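Local structure of salicylaldehyde dehydrogenase NahF (Pseudomonas putida, 4JZ6) at residues A[37-42]-A[191-196]; A[275-280]-A[433-438]; A[427-432]-A[449-454]. The protein probably oxidises salicylaldehyde to salicylate with NAD+ and water, a step of naphthalene degradation, and belongs to the aldehyde dehydrogenase family. All coordinates share one frame; numbering follows the deposited sequence.

Contact 1 (A[37-42]-A[191-196])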
loop_
_atom_site.group_PDB
_atom_site.type_symbol
_atom_site.label_atom_id
_atom_site.label_comp_id
_atom_site.label_asym_id
_atom_site.label_seq_id
_atom_site.Cartn_x
_atom_site.Cartn_y
_atom_site.Cartn_z
ATOM N N PHE A 37 -17.180 -22.440 20.454
ATOM C CA PHE A 37 -16.383 -21.709 21.429
ATOM C C PHE A 37 -17.286 -20.668 22.067
ATOM O O PHE A 37 -18.288 -20.267 21.471
ATOM C CB PHE A 37 -15.168 -21.043 20.774
ATOM C CG PHE A 37 -15.507 -19.861 19.904
ATOM C CD1 PHE A 37 -15.483 -18.572 20.414
ATOM C CD2 PHE A 37 -15.828 -20.040 18.569
ATOM C CE1 PHE A 37 -15.785 -17.482 19.609
ATOM C CE2 PHE A 37 -16.127 -18.957 17.757
ATOM C CZ PHE A 37 -16.103 -17.676 18.278
ATOM N N GLU A 38 -16.936 -20.223 23.268
ATOM C CA GLU A 38 -17.809 -19.315 24.004
ATOM C C GLU A 38 -17.198 -17.943 24.244
ATOM O O GLU A 38 -15.980 -17.784 24.282
ATOM C CB GLU A 38 -18.221 -19.936 25.338
ATOM C CG GLU A 38 -19.112 -21.160 25.201
ATOM C CD GLU A 38 -19.333 -21.861 26.521
ATOM O OE1 GLU A 38 -18.464 -21.724 27.413
ATOM O OE2 GLU A 38 -20.373 -22.544 26.667
ATOM N N ARG A 39 -18.071 -16.951 24.382
ATOM C CA ARG A 39 -17.685 -15.635 24.856
ATOM C C ARG A 39 -18.298 -15.485 26.240
ATOM O O ARG A 39 -19.492 -15.210 26.372
ATOM C CB ARG A 39 -18.198 -14.546 23.910
ATOM C CG ARG A 39 -18.112 -13.124 24.452
ATOM C CD ARG A 39 -16.723 -12.789 24.972
ATOM N NE ARG A 39 -16.596 -11.384 25.363
ATOM C CZ ARG A 39 -15.686 -10.932 26.224
ATOM N NH1 ARG A 39 -14.830 -11.772 26.789
ATOM N NH2 ARG A 39 -15.632 -9.641 26.527
ATOM N N LYS A 40 -17.492 -15.709 27.274
ATOM C CA LYS A 40 -17.965 -15.533 28.639
ATOM C C LYS A 40 -17.765 -14.079 29.044
ATOM O O LYS A 40 -16.844 -13.415 28.565
ATOM C CB LYS A 40 -17.213 -16.446 29.609
ATOM C CG LYS A 40 -17.303 -17.937 29.311
ATOM C CD LYS A 40 -16.343 -18.704 30.213
ATOM C CE LYS A 40 -16.230 -20.171 29.824
ATOM N NZ LYS A 40 -15.089 -20.836 30.528
ATOM N N HIS A 41 -18.637 -13.585 29.916
ATOM C CA HIS A 41 -18.490 -12.250 30.475
ATOM C C HIS A 41 -17.179 -12.183 31.251
ATOM O O HIS A 41 -16.877 -13.077 32.045
ATOM C CB HIS A 41 -19.670 -11.942 31.394
ATOM C CG HIS A 41 -19.717 -10.526 31.877
ATOM N ND1 HIS A 41 -19.130 -10.121 33.054
ATOM C CD2 HIS A 41 -20.294 -9.423 31.343
ATOM C CE1 HIS A 41 -19.343 -8.828 33.228
ATOM N NE2 HIS A 41 -20.045 -8.381 32.203
ATOM N N PRO A 42 -16.389 -11.125 31.016
ATOM C CA PRO A 42 -15.050 -11.019 31.604
ATOM C C PRO A 42 -15.015 -10.899 33.136
ATOM O O PRO A 42 -13.963 -11.156 33.719
ATOM C CB PRO A 42 -14.470 -9.767 30.938
ATOM C CG PRO A 42 -15.649 -8.990 30.499
ATOM C CD PRO A 42 -16.695 -9.988 30.133
ATOM N N SER A 191 -14.543 -11.269 15.508
ATOM C CA SER A 191 -13.774 -11.318 16.746
ATOM C C SER A 191 -14.293 -12.357 17.725
ATOM O O SER A 191 -15.503 -12.576 17.841
ATOM C CB SER A 191 -13.769 -9.958 17.430
ATOM O OG SER A 191 -13.217 -10.074 18.727
ATOM N N GLU A 192 -13.367 -12.974 18.450
ATOM C CA GLU A 192 -13.728 -13.990 19.423
ATOM C C GLU A 192 -14.529 -13.399 20.584
ATOM O O GLU A 192 -15.273 -14.115 21.260
ATOM C CB GLU A 192 -12.478 -14.700 19.947
ATOM C CG GLU A 192 -11.551 -13.825 20.764
ATOM C CD GLU A 192 -10.340 -13.357 19.988
ATOM O OE1 GLU A 192 -10.464 -13.097 18.767
ATOM O OE2 GLU A 192 -9.257 -13.256 20.607
ATOM N N PHE A 193 -14.376 -12.096 20.809
ATOM C CA PHE A 193 -15.056 -11.419 21.909
ATOM C C PHE A 193 -16.413 -10.853 21.482
ATOM O O PHE A 193 -17.226 -10.443 22.322
ATOM C CB PHE A 193 -14.186 -10.289 22.456
ATOM C CG PHE A 193 -12.860 -10.743 22.989
ATOM C CD1 PHE A 193 -12.789 -11.579 24.094
ATOM C CD2 PHE A 193 -11.684 -10.316 22.400
ATOM C CE1 PHE A 193 -11.567 -11.994 24.594
ATOM C CE2 PHE A 193 -10.458 -10.725 22.892
ATOM C CZ PHE A 193 -10.399 -11.565 23.992
ATOM N N SER A 194 -16.649 -10.829 20.176
ATOM C CA SER A 194 -17.857 -10.221 19.635
ATOM C C SER A 194 -18.579 -11.081 18.580
ATOM O O SER A 194 -18.936 -10.578 17.513
ATOM C CB SER A 194 -17.504 -8.843 19.062
ATOM O OG SER A 194 -18.310 -8.534 17.943
ATOM N N PRO A 195 -18.821 -12.375 18.871
ATOM C CA PRO A 195 -19.371 -13.183 17.779
ATOM C C PRO A 195 -20.858 -12.950 17.502
ATOM O O PRO A 195 -21.283 -13.108 16.356
ATOM C CB PRO A 195 -19.129 -14.616 18.254
ATOM C CG PRO A 195 -19.166 -14.522 19.712
ATOM C CD PRO A 195 -18.561 -13.195 20.068
ATOM N N ALA A 196 -21.635 -12.590 18.516
ATOM C CA ALA A 196 -23.055 -12.334 18.302
ATOM C C ALA A 196 -23.267 -11.049 17.511
ATOM O O ALA A 196 -24.140 -10.978 16.644
ATOM C CB ALA A 196 -23.801 -12.274 19.621
HETATM O O HOH W 1 -14.443 -15.625 23.400
#
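A type I beta turn from Ser191 to Ser194, leading into helix 195-208, packs against strand 36-40 of the N-terminal sheet, Arg39 meeting Phe193. Within the turn, Ser191 OG accepts from Phe193 N at 3.1 Å, an ST turn. Arg39 has CG anti to the backbone N (chi1 168°) and bends at chi2, and its chain runs over the Phe193 backbone, CG lying 3.5 Å from Phe193 O. Phe193 CD1 sits over one guanidinium face near the rim, 3.4 Å from Arg39 NH1, the two planes 71° apart. Arg39 NH2 is bonded to the backbone oxygens of Val345 and Glu106, so the head is held from beyond the turn. An alanine in place of Arg39 would probably leave those two carbonyls without their donor and open a gap beside Phe193. Phe37 turns the edge of its ring to Glu192 O, 3.8 Å from CE1, while its CZ touches Pro195 CB at 4.3 Å. One water donates to Glu38 O (2.8 Å) and to Glu192 O. The turn is the beta-to-alpha connection after strand 186-189 in the parallel, Rossmann-like sheet of the aldehyde dehydrogenase NAD-binding domain.

Contact 2 (A[275-280]-A[433-438])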
loop_
_atom_site.group_PDB
_atom_site.type_symbol
_atom_site.label_atom_id
_atom_site.label_comp_id
_atom_site.label_asym_id
_atom_site.label_seq_id
_atom_site.Cartn_x
_atom_site.Cartn_y
_atom_site.Cartn_z
ATOM N N ILE A 275 -2.790 17.677 22.674
ATOM C CA ILE A 275 -1.828 18.736 22.957
ATOM C C ILE A 275 -2.527 19.978 23.511
ATOM O O ILE A 275 -3.335 20.619 22.826
ATOM C CB ILE A 275 -1.025 19.126 21.708
ATOM C CG1 ILE A 275 -0.327 17.896 21.118
ATOM C CG2 ILE A 275 -0.022 20.211 22.051
ATOM C CD1 ILE A 275 0.432 18.165 19.843
ATOM N N VAL A 276 -2.213 20.306 24.760
ATOM C CA VAL A 276 -2.791 21.464 25.425
ATOM C C VAL A 276 -1.720 22.530 25.582
ATOM O O VAL A 276 -0.891 22.446 26.481
ATOM C CB VAL A 276 -3.349 21.078 26.806
ATOM C CG1 VAL A 276 -4.109 22.228 27.418
ATOM C CG2 VAL A 276 -4.242 19.861 26.685
ATOM N N LEU A 277 -1.731 23.523 24.694
ATOM C CA LEU A 277 -0.712 24.575 24.694
ATOM C C LEU A 277 -0.973 25.542 25.836
ATOM O O LEU A 277 -1.999 25.442 26.503
ATOM C CB LEU A 277 -0.685 25.318 23.353
ATOM C CG LEU A 277 -0.553 24.448 22.096
ATOM C CD1 LEU A 277 -0.864 25.239 20.851
ATOM C CD2 LEU A 277 0.826 23.832 21.992
ATOM N N ASP A 278 -0.054 26.479 26.069
ATOM C CA ASP A 278 -0.205 27.411 27.193
ATOM C C ASP A 278 -1.369 28.368 26.939
ATOM O O ASP A 278 -1.806 29.114 27.818
ATOM C CB ASP A 278 1.112 28.150 27.507
ATOM C CG ASP A 278 1.560 29.096 26.394
ATOM O OD1 ASP A 278 0.788 29.994 25.992
ATOM O OD2 ASP A 278 2.714 28.959 25.933
ATOM N N ASP A 279 -1.879 28.283 25.719
ATOM C CA ASP A 279 -2.841 29.202 25.153
ATOM C C ASP A 279 -4.269 28.680 25.270
ATOM O O ASP A 279 -5.224 29.395 24.988
ATOM C CB ASP A 279 -2.510 29.321 23.671
ATOM C CG ASP A 279 -3.019 30.580 23.069
ATOM O OD1 ASP A 279 -3.370 31.500 23.828
ATOM O OD2 ASP A 279 -3.057 30.660 21.836
ATOM N N ALA A 280 -4.404 27.425 25.679
ATOM C CA ALA A 280 -5.646 26.681 25.511
ATOM C C ALA A 280 -6.839 27.192 26.320
ATOM O O ALA A 280 -6.689 27.727 27.415
ATOM C CB ALA A 280 -5.407 25.205 25.797
ATOM N N ILE A 433 -5.113 30.018 16.907
ATOM C CA ILE A 433 -5.259 28.936 15.953
ATOM C C ILE A 433 -4.087 28.881 14.957
ATOM O O ILE A 433 -3.684 27.794 14.518
ATOM C CB ILE A 433 -6.642 28.982 15.254
ATOM C CG1 ILE A 433 -7.705 28.332 16.149
ATOM C CG2 ILE A 433 -6.610 28.247 13.922
ATOM C CD1 ILE A 433 -8.629 29.293 16.828
ATOM N N ASN A 434 -3.527 30.041 14.622
ATOM C CA ASN A 434 -2.344 30.074 13.768
ATOM C C ASN A 434 -1.265 29.198 14.362
ATOM O O ASN A 434 -0.683 28.365 13.668
ATOM C CB ASN A 434 -1.814 31.498 13.590
ATOM C CG ASN A 434 -2.522 32.248 12.488
ATOM O OD1 ASN A 434 -3.285 31.666 11.719
ATOM N ND2 ASN A 434 -2.269 33.549 12.399
ATOM N N ARG A 435 -1.018 29.370 15.656
ATOM C CA ARG A 435 -0.061 28.518 16.341
ATOM C C ARG A 435 -0.501 27.056 16.361
ATOM O O ARG A 435 0.253 26.172 15.950
ATOM C CB ARG A 435 0.191 28.989 17.765
ATOM C CG ARG A 435 1.030 27.999 18.535
ATOM C CD ARG A 435 1.732 28.652 19.693
ATOM N NE ARG A 435 0.928 28.626 20.907
ATOM C CZ ARG A 435 1.381 29.017 22.093
ATOM N NH1 ARG A 435 2.622 29.461 22.210
ATOM N NH2 ARG A 435 0.600 28.961 23.160
ATOM N N ALA A 436 -1.716 26.803 16.843
ATOM C CA ALA A 436 -2.241 25.443 16.912
ATOM C C ALA A 436 -2.078 24.726 15.569
ATOM O O ALA A 436 -1.765 23.535 15.521
ATOM C CB ALA A 436 -3.700 25.459 17.343
ATOM N N LEU A 437 -2.259 25.476 14.485
ATOM C CA LEU A 437 -2.086 24.950 13.134
ATOM C C LEU A 437 -0.639 24.556 12.838
ATOM O O LEU A 437 -0.397 23.524 12.210
ATOM C CB LEU A 437 -2.586 25.958 12.096
ATOM C CG LEU A 437 -4.095 25.937 11.822
ATOM C CD1 LEU A 437 -4.530 27.174 11.057
ATOM C CD2 LEU A 437 -4.471 24.687 11.055
ATOM N N ARG A 438 0.314 25.376 13.287
ATOM C CA ARG A 438 1.739 25.078 13.123
ATOM C C ARG A 438 2.072 23.706 13.684
ATOM O O ARG A 438 2.632 22.855 12.989
ATOM C CB ARG A 438 2.611 26.114 13.835
ATOM C CG ARG A 438 2.611 27.490 13.228
ATOM C CD ARG A 438 3.705 28.317 13.869
ATOM N NE ARG A 438 3.225 29.623 14.302
ATOM C CZ ARG A 438 3.155 30.012 15.570
ATOM N NH1 ARG A 438 3.543 29.200 16.539
ATOM N NH2 ARG A 438 2.702 31.219 15.869
HETATM O O HOH W 2 -2.088 28.218 20.246
#
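Arg435 NH2 donates to Asp278 OD1 at 3.0 Å, a salt bridge with an N-H...O angle of 155°. The oxygen lies nearly in the guanidinium plane, but the nitrogen stands well above the carboxylate plane, 63° out of it, and the two flat groups are turned 70° apart. Asp279 CB comes to the same edge, 3.2 Å from Arg435 NH2. The charge of Asp279 is met less directly: its OD2 stays 4.2 Å from Arg435 NH2 and well out of the guanidinium plane, while a water links it to Arg435 NE, accepting from NE at 3.1 Å and donating to OD2. That carboxylate also takes the backbone N of Asp432, just ahead of helix 433-442. The three residues Leu277 to Asp279 belong to a type I beta turn that follows strand 273-276, so the contact joins the C-terminal end of a parallel strand to the first turn of the helix in the neighbouring beta-alpha-beta unit of the alpha/beta fold. Nearer the helix, the Leu277 and Arg435 side chains run antiparallel to one another, Leu277 CD1 3.8 Å from Arg435 NE. The same methyl reaches Ala436 CA at 4.2 Å, on the side of the helix that packs on Val428. On other parts of this helix, Ile433 and Leu437 pack against Phe494 and Leu489 of the second subunit.

Contact 3 (A[427-432]-A[449-454]). With SO4 (sulfate ion), chain E.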
loop_
_atom_site.group_PDB
_atom_site.type_symbol
_atom_site.label_atom_id
_atom_site.label_comp_id
_atom_site.label_asym_id
_atom_site.label_seq_id
_atom_site.Cartn_x
_atom_site.Cartn_y
_atom_site.Cartn_z
ATOM N N GLY A 427 -5.218 15.732 18.963
ATOM C CA GLY A 427 -5.937 16.982 19.125
ATOM C C GLY A 427 -4.996 18.063 19.604
ATOM O O GLY A 427 -4.078 17.783 20.377
ATOM N N VAL A 428 -5.208 19.292 19.143
ATOM C CA VAL A 428 -4.359 20.411 19.547
ATOM C C VAL A 428 -5.190 21.582 20.052
ATOM O O VAL A 428 -5.883 22.232 19.272
ATOM C CB VAL A 428 -3.483 20.912 18.381
ATOM C CG1 VAL A 428 -2.577 22.024 18.854
ATOM C CG2 VAL A 428 -2.676 19.770 17.777
ATOM N N PHE A 429 -5.114 21.862 21.350
ATOM C CA PHE A 429 -5.878 22.968 21.925
ATOM C C PHE A 429 -5.058 24.234 22.154
ATOM O O PHE A 429 -4.073 24.232 22.892
ATOM C CB PHE A 429 -6.561 22.546 23.223
ATOM C CG PHE A 429 -7.919 21.945 23.021
ATOM C CD1 PHE A 429 -9.061 22.699 23.235
ATOM C CD2 PHE A 429 -8.057 20.627 22.613
ATOM C CE1 PHE A 429 -10.313 22.148 23.052
ATOM C CE2 PHE A 429 -9.305 20.075 22.422
ATOM C CZ PHE A 429 -10.435 20.836 22.642
ATOM N N GLY A 430 -5.487 25.320 21.524
ATOM C CA GLY A 430 -4.854 26.611 21.703
ATOM C C GLY A 430 -5.769 27.709 21.208
ATOM O O GLY A 430 -6.412 27.562 20.170
ATOM N N ARG A 431 -5.842 28.809 21.948
ATOM C CA ARG A 431 -6.668 29.938 21.530
ATOM C C ARG A 431 -6.143 30.642 20.270
ATOM O O ARG A 431 -6.935 31.154 19.479
ATOM C CB ARG A 431 -6.866 30.925 22.681
ATOM C CG ARG A 431 -7.879 30.458 23.707
ATOM C CD ARG A 431 -8.169 31.525 24.746
ATOM N NE ARG A 431 -9.439 31.266 25.419
ATOM C CZ ARG A 431 -9.555 30.714 26.622
ATOM N NH1 ARG A 431 -8.468 30.364 27.306
ATOM N NH2 ARG A 431 -10.761 30.517 27.143
ATOM N N ASP A 432 -4.819 30.678 20.098
ATOM C CA ASP A 432 -4.198 31.126 18.845
ATOM C C ASP A 432 -4.216 29.953 17.884
ATOM O O ASP A 432 -3.437 29.008 18.024
ATOM C CB ASP A 432 -2.761 31.605 19.096
ATOM C CG ASP A 432 -2.026 32.050 17.827
ATOM O OD1 ASP A 432 -2.485 31.800 16.689
ATOM O OD2 ASP A 432 -0.941 32.650 17.989
ATOM N N HIS A 449 -6.947 17.260 15.108
ATOM C CA HIS A 449 -8.151 18.031 15.402
ATOM C C HIS A 449 -7.854 19.297 16.189
ATOM O O HIS A 449 -7.504 19.242 17.374
ATOM C CB HIS A 449 -9.179 17.158 16.118
ATOM C CG HIS A 449 -9.557 15.940 15.339
ATOM N ND1 HIS A 449 -10.227 16.007 14.135
ATOM C CD2 HIS A 449 -9.330 14.627 15.571
ATOM C CE1 HIS A 449 -10.409 14.789 13.667
ATOM N NE2 HIS A 449 -9.878 13.930 14.518
ATOM N N ILE A 450 -7.986 20.439 15.519
ATOM C CA ILE A 450 -7.687 21.724 16.144
ATOM C C ILE A 450 -8.826 22.131 17.071
ATOM O O ILE A 450 -9.945 22.399 16.626
ATOM C CB ILE A 450 -7.434 22.821 15.102
ATOM C CG1 ILE A 450 -6.318 22.398 14.138
ATOM C CG2 ILE A 450 -7.099 24.129 15.790
ATOM C CD1 ILE A 450 -5.038 21.947 14.816
ATOM N N ASN A 451 -8.520 22.168 18.363
ATOM C CA ASN A 451 -9.520 22.376 19.403
ATOM C C ASN A 451 -10.638 21.324 19.344
ATOM O O ASN A 451 -11.815 21.634 19.512
ATOM C CB ASN A 451 -10.065 23.803 19.350
ATOM C CG ASN A 451 -8.999 24.840 19.632
ATOM O OD1 ASN A 451 -8.266 24.740 20.614
ATOM N ND2 ASN A 451 -8.900 25.837 18.767
ATOM N N GLY A 452 -10.246 20.076 19.110
ATOM C CA GLY A 452 -11.175 18.962 19.118
ATOM C C GLY A 452 -10.600 17.747 19.822
ATOM O O GLY A 452 -9.399 17.688 20.083
ATOM N N SER A 453 -11.449 16.771 20.130
ATOM C CA SER A 453 -10.986 15.559 20.797
ATOM C C SER A 453 -10.183 14.686 19.839
ATOM O O SER A 453 -10.158 14.937 18.633
ATOM C CB SER A 453 -12.168 14.762 21.356
ATOM O OG SER A 453 -12.785 13.977 20.350
ATOM N N THR A 454 -9.540 13.651 20.376
ATOM C CA THR A 454 -8.808 12.695 19.546
ATOM C C THR A 454 -9.718 11.607 18.990
ATOM O O THR A 454 -9.308 10.839 18.125
ATOM C CB THR A 454 -7.687 11.985 20.332
ATOM O OG1 THR A 454 -8.263 10.992 21.197
ATOM C CG2 THR A 454 -6.858 12.990 21.135
HETATM S S SO4 E . -10.120 28.934 30.536
HETATM O O1 SO4 E . -9.388 29.352 31.730
HETATM O O2 SO4 E . -10.687 30.116 29.890
HETATM O O3 SO4 E . -9.186 28.280 29.626
HETATM O O4 SO4 E . -11.198 28.008 30.888
#
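Chi1 of -63° sets Asn451 CG anti to the carbonyl carbon, and chi2 of -50° turns the amide so that OD1 faces Gly430 N. Asn451 OD1 accepts from Gly430 N at 3.0 Å, the donor tilted 20° from the amide carbonyl plane, and ND2 returns a weak bond to Gly430 O. This side chain thus carries the pairing on beyond the strands. Asn451 CA stands over the centre of the Phe429 ring, 3.6 Å from the centroid, a CH-pi contact; the Asn451 side chain also packs on Phe494 of the second subunit. The backbones pair in parallel, Val428 N donating to His449 O (2.9 Å) and Asn451 N to Val428 O (2.8 Å), as adjacent strands of a beta-alpha-beta crossover whose helix is 433-442. Val428 CB meets Ile450 CD1 at 4.0 Å on the face covered by Ala436 of that helix. At Gly427 a CB would run into Gly452 O. His449 and Ile450 also pair with a strand of the second subunit, extending the sheet across the interface, and His449 ND1 is hydrogen-bonded to OG1 of Thr490 of the second subunit. Arg431 grips a sulfate, probably from the crystallisation liquor, with NH2 2.8 Å from SO4 O2.

From the N terminus, contact 1 comes first: it closes a loop of 148 intervening residues, tying the N-terminal sheet to the start of helix 195-208, before the other two open. Contacts 2 and 3 lie across the chain's centre, their centres about 43 and 37 Å from that of contact 1. They cross along the chain: 275-280 pairs with 433-438, which falls between 427-432 and 449-454, so the long loop of contact 2 ends inside the short one of contact 3. Strand 425-429 lies between 273-276 and 447-450 in one sheet, and helix 433-442 connects 425-429 to 447-450. Both contacts reach the second subunit.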